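Local coordinates for protein enolase (alpha proteobacterium BAL199, PDB 3UGV) that probably carries out magnesium-dependent enolate chemistry as a member of the mandelate racemase and muconate lactonizing branch of the enolase superfamily, its exact substrate being unassigned, at residues 321-330 and 340-351. Sequence-based numbering, arbitrary orientation.
Sequences GIPMSTHLYP and TETAHWLEWQSW
Glu347 reaches across to the loop 321-330 and takes the backbone N-H of Leu328 on its OE2, Leu328 N to Glu347 OE2 2.9 Å, approached nearly along the C-O axis. Its side chain is fully extended, with CG opposite the backbone N (chi1 -176°), which carries the carboxylate alongside the His327 ring. The two planes stand 50° apart. His327 CD2 lies 3.2 Å from Glu347 OE2. OE1 has a separate partner, a salt bridge to Lys194, so both oxygens are held and the carboxylate's rotation is restricted.

This is the buried, tightly packed part. Thr326 OG1 accepts Glu347 N at 3.0 Å and donates to a water that in turn donates to Leu328 O and Glu347 O; the water makes three bonds and the direct one is a fourth, together bracing the loop against strand 346-348. Beyond it Pro330 CG lies 3.2 Å from Gln349 NE2, the two side chains crossing at about a right angle, while Gln349 OE1 is buried without a polar partner.

Toward Thr342 and His344 the contact is partly exposed. Met324 N meets Thr342 O almost straight (172°) but from above the carbonyl plane, whereas His344 N to Met324 O is weak. Met324 and Ala343 form a single isolated bridge. Thr342 OG1 donates to Ile322 O at 2.8 Å, and a second water links Ser325 OG with ND1 of His344, which packs on Ala233 of a neighbouring subunit.

His327 sits at the end of the barrel domain where magnesium binds, its side chain about 4 Å from a bound magnesium ion and its ND1 bonded to Asp300. The His-Asp pair resembles the acid-base dyad of mandelate racemase relatives; Glu347, gripped at both oxygens, is held beside it, consistent with a place in the active site.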
ATOM      1  N   GLY F 321      -3.693   7.572 -19.176  1.00 22.43           N
ATOM      2  CA  GLY F 321      -4.020   8.965 -19.410  1.00 19.46           C
ATOM      3  C   GLY F 321      -2.820   9.904 -19.390  1.00 23.36           C
ATOM      4  O   GLY F 321      -2.982  11.106 -19.238  1.00 23.66           O
ATOM      5  N   ILE F 322      -1.618   9.362 -19.561  1.00 19.91           N
ATOM      6  CA  ILE F 322      -0.392  10.155 -19.485  1.00 21.57           C
ATOM      7  C   ILE F 322      -0.104  10.798 -20.831  1.00 21.21           C
ATOM      8  O   ILE F 322      -0.064  10.104 -21.838  1.00 16.46           O
ATOM      9  CB  ILE F 322       0.835   9.280 -19.125  1.00 25.45           C
ATOM     10  CG1 ILE F 322       0.576   8.469 -17.863  1.00 34.39           C
ATOM     11  CG2 ILE F 322       2.047  10.148 -18.892  1.00 23.97           C
ATOM     12  CD1 ILE F 322       0.593   9.296 -16.596  1.00 33.11           C
ATOM     13  N   PRO F 323       0.102  12.125 -20.864  1.00 22.93           N
ATOM     14  CA  PRO F 323       0.394  12.724 -22.175  1.00 22.60           C
ATOM     15  C   PRO F 323       1.750  12.261 -22.697  1.00 26.82           C
ATOM     16  O   PRO F 323       2.722  12.182 -21.955  1.00 25.94           O
ATOM     17  CB  PRO F 323       0.391  14.223 -21.892  1.00 18.62           C
ATOM     18  CG  PRO F 323      -0.405  14.367 -20.625  1.00 16.85           C
ATOM     19  CD  PRO F 323      -0.120  13.140 -19.826  1.00 16.74           C
ATOM     20  N   MET F 324       1.800  11.946 -23.983  1.00 27.44           N
ATOM     21  CA  MET F 324       2.951  11.284 -24.566  1.00 22.63           C
ATOM     22  C   MET F 324       3.527  12.169 -25.663  1.00 23.79           C
ATOM     23  O   MET F 324       2.795  12.636 -26.536  1.00 29.01           O
ATOM     24  CB  MET F 324       2.498   9.931 -25.120  1.00 20.49           C
ATOM     25  CG  MET F 324       3.560   9.071 -25.750  1.00 21.21           C
ATOM     26  SD  MET F 324       2.888   7.404 -25.903  1.00 31.45           S
ATOM     27  CE  MET F 324       4.098   6.599 -26.939  1.00 20.97           C
ATOM     28  N   SER F 325       4.833  12.419 -25.594  1.00 22.31           N
ATOM     29  CA  SER F 325       5.537  13.237 -26.584  1.00 23.43           C
ATOM     30  C   SER F 325       6.600  12.375 -27.238  1.00 26.83           C
ATOM     31  O   SER F 325       6.781  11.224 -26.851  1.00 27.58           O
ATOM     32  CB  SER F 325       6.180  14.467 -25.922  1.00 28.41           C
ATOM     33  OG  SER F 325       5.202  15.391 -25.454  1.00 18.34           O
ATOM     34  N   THR F 326       7.306  12.914 -28.225  1.00 22.42           N
ATOM     35  CA  THR F 326       8.328  12.135 -28.916  1.00 20.72           C
ATOM     36  C   THR F 326       9.736  12.545 -28.531  1.00 26.94           C
ATOM     37  O   THR F 326       9.953  13.569 -27.902  1.00 28.88           O
ATOM     38  CB  THR F 326       8.230  12.256 -30.452  1.00 20.34           C
ATOM     39  OG1 THR F 326       8.410  13.629 -30.837  1.00 26.40           O
ATOM     40  CG2 THR F 326       6.886  11.749 -30.951  1.00 20.52           C
ATOM     41  N   HIS F 327      10.695  11.724 -28.923  1.00 23.49           N
ATOM     42  CA  HIS F 327      12.090  12.087 -28.799  1.00 23.74           C
ATOM     43  C   HIS F 327      12.849  11.669 -30.045  1.00 27.65           C
ATOM     44  O   HIS F 327      12.858  10.491 -30.407  1.00 24.71           O
ATOM     45  CB  HIS F 327      12.720  11.428 -27.592  1.00 18.04           C
ATOM     46  CG  HIS F 327      14.168  11.751 -27.438  1.00 25.88           C
ATOM     47  ND1 HIS F 327      15.168  10.840 -27.704  1.00 27.45           N
ATOM     48  CD2 HIS F 327      14.787  12.894 -27.056  1.00 23.38           C
ATOM     49  CE1 HIS F 327      16.341  11.402 -27.474  1.00 27.70           C
ATOM     50  NE2 HIS F 327      16.138  12.651 -27.091  1.00 28.02           N
ATOM     51  N   LEU F 328      13.481  12.648 -30.685  1.00 26.74           N
ATOM     52  CA  LEU F 328      14.160  12.465 -31.961  1.00 25.30           C
ATOM     53  C   LEU F 328      13.218  11.927 -33.060  1.00 31.85           C
ATOM     54  O   LEU F 328      11.991  11.843 -32.868  1.00 24.73           O
ATOM     55  CB  LEU F 328      15.408  11.594 -31.783  1.00 20.52           C
ATOM     56  CG  LEU F 328      16.467  12.163 -30.825  1.00 28.10           C
ATOM     57  CD1 LEU F 328      17.652  11.207 -30.649  1.00 20.24           C
ATOM     58  CD2 LEU F 328      16.948  13.530 -31.309  1.00 31.60           C
ATOM     59  N   TYR F 329      13.794  11.601 -34.214  1.00 24.73           N
ATOM     60  CA  TYR F 329      13.055  11.002 -35.329  1.00 24.22           C
ATOM     61  C   TYR F 329      11.763  11.728 -35.658  1.00 21.97           C
ATOM     62  O   TYR F 329      10.687  11.141 -35.588  1.00 30.18           O
ATOM     63  CB  TYR F 329      12.751   9.529 -35.042  1.00 27.89           C
ATOM     64  CG  TYR F 329      13.957   8.763 -34.563  1.00 24.70           C
ATOM     65  CD1 TYR F 329      14.793   8.128 -35.464  1.00 20.49           C
ATOM     66  CD2 TYR F 329      14.264   8.689 -33.212  1.00 25.86           C
ATOM     67  CE1 TYR F 329      15.904   7.433 -35.041  1.00 23.02           C
ATOM     68  CE2 TYR F 329      15.381   7.997 -32.771  1.00 30.22           C
ATOM     69  CZ  TYR F 329      16.200   7.371 -33.695  1.00 31.29           C
ATOM     70  OH  TYR F 329      17.308   6.671 -33.280  1.00 34.84           O
ATOM     71  N   PRO F 330      11.868  13.002 -36.045  1.00 19.63           N
ATOM     72  CA  PRO F 330      10.691  13.852 -36.249  1.00 25.12           C
ATOM     73  C   PRO F 330       9.763  13.282 -37.312  1.00 26.05           C
ATOM     74  O   PRO F 330       8.541  13.428 -37.196  1.00 30.02           O
ATOM     75  CB  PRO F 330      11.291  15.190 -36.706  1.00 28.09           C
ATOM     76  CG  PRO F 330      12.672  15.166 -36.203  1.00 25.99           C
ATOM     77  CD  PRO F 330      13.122  13.740 -36.236  1.00 20.54           C
ATOM     78  N   THR F 340      -1.630   8.779 -32.141  1.00 33.91           N
ATOM     79  CA  THR F 340      -1.355   8.567 -30.720  1.00 28.11           C
ATOM     80  C   THR F 340      -2.393   9.276 -29.848  1.00 27.37           C
ATOM     81  O   THR F 340      -2.539  10.508 -29.872  1.00 25.58           O
ATOM     82  CB  THR F 340       0.060   9.012 -30.352  1.00 26.05           C
ATOM     83  OG1 THR F 340       1.004   8.193 -31.052  1.00 25.82           O
ATOM     84  CG2 THR F 340       0.282   8.897 -28.850  1.00 18.66           C
ATOM     85  N   GLU F 341      -3.120   8.479 -29.086  1.00 27.71           N
ATOM     86  CA  GLU F 341      -4.296   8.944 -28.356  1.00 27.31           C
ATOM     87  C   GLU F 341      -3.991  10.094 -27.389  1.00 29.71           C
ATOM     88  O   GLU F 341      -4.753  11.044 -27.306  1.00 24.48           O
ATOM     89  CB  GLU F 341      -4.889   7.747 -27.617  1.00 44.71           C
ATOM     90  CG  GLU F 341      -6.158   7.988 -26.851  1.00 63.65           C
ATOM     91  CD  GLU F 341      -6.524   6.776 -26.002  1.00 75.72           C
ATOM     92  OE1 GLU F 341      -6.070   5.651 -26.341  1.00 73.50           O
ATOM     93  OE2 GLU F 341      -7.242   6.955 -24.989  1.00 76.88           O
ATOM     94  N   THR F 342      -2.881  10.014 -26.653  1.00 23.60           N
ATOM     95  CA  THR F 342      -2.545  11.091 -25.735  1.00 23.28           C
ATOM     96  C   THR F 342      -1.408  11.967 -26.272  1.00 25.09           C
ATOM     97  O   THR F 342      -0.655  12.546 -25.511  1.00 22.14           O
ATOM     98  CB  THR F 342      -2.197  10.582 -24.320  1.00 21.70           C
ATOM     99  OG1 THR F 342      -1.059   9.725 -24.393  1.00 20.97           O
ATOM    100  CG2 THR F 342      -3.373   9.823 -23.694  1.00 21.88           C
ATOM    101  N   ALA F 343      -1.299  12.066 -27.591  1.00 23.81           N
ATOM    102  CA  ALA F 343      -0.267  12.889 -28.215  1.00 17.00           C
ATOM    103  C   ALA F 343      -0.168  14.243 -27.545  1.00 19.47           C
ATOM    104  O   ALA F 343      -1.172  14.880 -27.249  1.00 25.20           O
ATOM    105  CB  ALA F 343      -0.544  13.056 -29.700  1.00 20.95           C
ATOM    106  N   HIS F 344       1.054  14.684 -27.300  1.00 24.57           N
ATOM    107  CA  HIS F 344       1.254  15.920 -26.568  1.00 24.91           C
ATOM    108  C   HIS F 344       2.126  16.868 -27.401  1.00 26.81           C
ATOM    109  O   HIS F 344       1.602  17.729 -28.113  1.00 28.50           O
ATOM    110  CB  HIS F 344       1.838  15.617 -25.175  1.00 14.88           C
ATOM    111  CG  HIS F 344       1.850  16.795 -24.252  1.00 24.54           C
ATOM    112  ND1 HIS F 344       2.682  16.865 -23.152  1.00 17.08           N
ATOM    113  CD2 HIS F 344       1.145  17.956 -24.270  1.00 14.27           C
ATOM    114  CE1 HIS F 344       2.485  18.015 -22.530  1.00 19.71           C
ATOM    115  NE2 HIS F 344       1.569  18.702 -23.196  1.00 18.36           N
ATOM    116  N   TRP F 345       3.443  16.702 -27.336  1.00 27.07           N
ATOM    117  CA  TRP F 345       4.352  17.522 -28.145  1.00 23.86           C
ATOM    118  C   TRP F 345       5.258  16.652 -29.000  1.00 27.17           C
ATOM    119  O   TRP F 345       5.656  15.548 -28.596  1.00 23.75           O
ATOM    120  CB  TRP F 345       5.269  18.383 -27.271  1.00 14.91           C
ATOM    121  CG  TRP F 345       4.640  19.530 -26.528  1.00 25.09           C
ATOM    122  CD1 TRP F 345       4.093  19.492 -25.278  1.00 21.27           C
ATOM    123  CD2 TRP F 345       4.569  20.900 -26.955  1.00 25.21           C
ATOM    124  NE1 TRP F 345       3.675  20.743 -24.907  1.00 25.41           N
ATOM    125  CE2 TRP F 345       3.951  21.628 -25.918  1.00 27.28           C
ATOM    126  CE3 TRP F 345       4.949  21.578 -28.121  1.00 18.22           C
ATOM    127  CZ2 TRP F 345       3.705  23.009 -26.009  1.00 17.20           C
ATOM    128  CZ3 TRP F 345       4.711  22.952 -28.207  1.00 18.41           C
ATOM    129  CH2 TRP F 345       4.102  23.649 -27.155  1.00 19.42           C
ATOM    130  N   LEU F 346       5.616  17.173 -30.169  1.00 27.98           N
ATOM    131  CA  LEU F 346       6.615  16.546 -31.024  1.00 18.09           C
ATOM    132  C   LEU F 346       7.953  17.265 -30.871  1.00 27.53           C
ATOM    133  O   LEU F 346       8.031  18.478 -31.049  1.00 28.99           O
ATOM    134  CB  LEU F 346       6.173  16.610 -32.483  1.00 22.75           C
ATOM    135  CG  LEU F 346       7.173  15.928 -33.417  1.00 30.44           C
ATOM    136  CD1 LEU F 346       6.500  14.887 -34.277  1.00 26.66           C
ATOM    137  CD2 LEU F 346       7.916  16.938 -34.257  1.00 28.15           C
ATOM    138  N   GLU F 347       9.009  16.535 -30.536  1.00 23.89           N
ATOM    139  CA  GLU F 347      10.313  17.175 -30.447  1.00 26.82           C
ATOM    140  C   GLU F 347      10.877  17.357 -31.844  1.00 30.80           C
ATOM    141  O   GLU F 347      11.012  16.385 -32.583  1.00 24.45           O
ATOM    142  CB  GLU F 347      11.290  16.347 -29.617  1.00 19.98           C
ATOM    143  CG  GLU F 347      12.636  17.037 -29.438  1.00 28.98           C
ATOM    144  CD  GLU F 347      13.641  16.179 -28.694  1.00 43.51           C
ATOM    145  OE1 GLU F 347      14.142  16.612 -27.626  1.00 40.11           O
ATOM    146  OE2 GLU F 347      13.928  15.066 -29.179  1.00 46.36           O
ATOM    147  N   TRP F 348      11.220  18.592 -32.206  1.00 26.79           N
ATOM    148  CA  TRP F 348      11.755  18.845 -33.536  1.00 21.46           C
ATOM    149  C   TRP F 348      13.193  19.324 -33.496  1.00 21.23           C
ATOM    150  O   TRP F 348      13.556  20.164 -32.675  1.00 24.88           O
ATOM    151  CB  TRP F 348      10.881  19.836 -34.314  1.00 21.45           C
ATOM    152  CG  TRP F 348      11.372  20.143 -35.724  1.00 25.77           C
ATOM    153  CD1 TRP F 348      11.021  19.487 -36.876  1.00 30.88           C
ATOM    154  CD2 TRP F 348      12.294  21.176 -36.121  1.00 21.17           C
ATOM    155  NE1 TRP F 348      11.663  20.050 -37.958  1.00 28.41           N
ATOM    156  CE2 TRP F 348      12.448  21.086 -37.524  1.00 25.71           C
ATOM    157  CE3 TRP F 348      12.998  22.168 -35.431  1.00 27.77           C
ATOM    158  CZ2 TRP F 348      13.283  21.946 -38.243  1.00 22.36           C
ATOM    159  CZ3 TRP F 348      13.824  23.030 -36.153  1.00 30.53           C
ATOM    160  CH2 TRP F 348      13.963  22.906 -37.540  1.00 22.47           C
ATOM    161  N   GLN F 349      14.002  18.777 -34.398  1.00 17.48           N
ATOM    162  CA  GLN F 349      15.367  19.245 -34.618  1.00 21.02           C
ATOM    163  C   GLN F 349      15.706  18.967 -36.077  1.00 29.92           C
ATOM    164  O   GLN F 349      15.067  18.130 -36.709  1.00 34.29           O
ATOM    165  CB  GLN F 349      16.353  18.544 -33.678  1.00 20.53           C
ATOM    166  CG  GLN F 349      16.635  17.092 -34.035  1.00 35.35           C
ATOM    167  CD  GLN F 349      15.509  16.149 -33.655  1.00 44.74           C
ATOM    168  OE1 GLN F 349      14.801  16.354 -32.658  1.00 50.35           O
ATOM    169  NE2 GLN F 349      15.335  15.101 -34.450  1.00 35.27           N
ATOM    170  N   SER F 350      16.681  19.679 -36.628  1.00 30.22           N
ATOM    171  CA  SER F 350      17.046  19.484 -38.035  1.00 28.34           C
ATOM    172  C   SER F 350      18.434  18.849 -38.210  1.00 29.17           C
ATOM    173  O   SER F 350      19.071  18.978 -39.256  1.00 40.70           O
ATOM    174  CB  SER F 350      16.932  20.798 -38.819  1.00 27.19           C
ATOM    175  OG  SER F 350      17.670  21.830 -38.199  1.00 26.83           O
ATOM    176  N   TRP F 351      18.880  18.151 -37.177  1.00 32.74           N
ATOM    177  CA  TRP F 351      20.184  17.512 -37.175  1.00 33.70           C
ATOM    178  C   TRP F 351      20.347  16.509 -38.308  1.00 38.62           C
ATOM    179  O   TRP F 351      21.450  16.343 -38.830  1.00 43.03           O
ATOM    180  CB  TRP F 351      20.428  16.845 -35.822  1.00 35.52           C
ATOM    181  CG  TRP F 351      20.345  17.822 -34.676  1.00 34.77           C
ATOM    182  CD1 TRP F 351      20.279  19.188 -34.762  1.00 34.07           C
ATOM    183  CD2 TRP F 351      20.297  17.507 -33.285  1.00 36.13           C
ATOM    184  NE1 TRP F 351      20.206  19.739 -33.508  1.00 36.33           N
ATOM    185  CE2 TRP F 351      20.216  18.729 -32.582  1.00 35.99           C
ATOM    186  CE3 TRP F 351      20.326  16.313 -32.560  1.00 36.63           C
ATOM    187  CZ2 TRP F 351      20.160  18.788 -31.195  1.00 39.72           C
ATOM    188  CZ3 TRP F 351      20.268  16.375 -31.178  1.00 35.63           C
ATOM    189  CH2 TRP F 351      20.185  17.602 -30.511  1.00 37.55           C
TER
HETATM  190  O   HOH W   1       4.373  14.666 -22.942  1.00 20.62           O
HETATM  191  O   HOH W   2      10.052  13.931 -32.770  1.00 28.14           O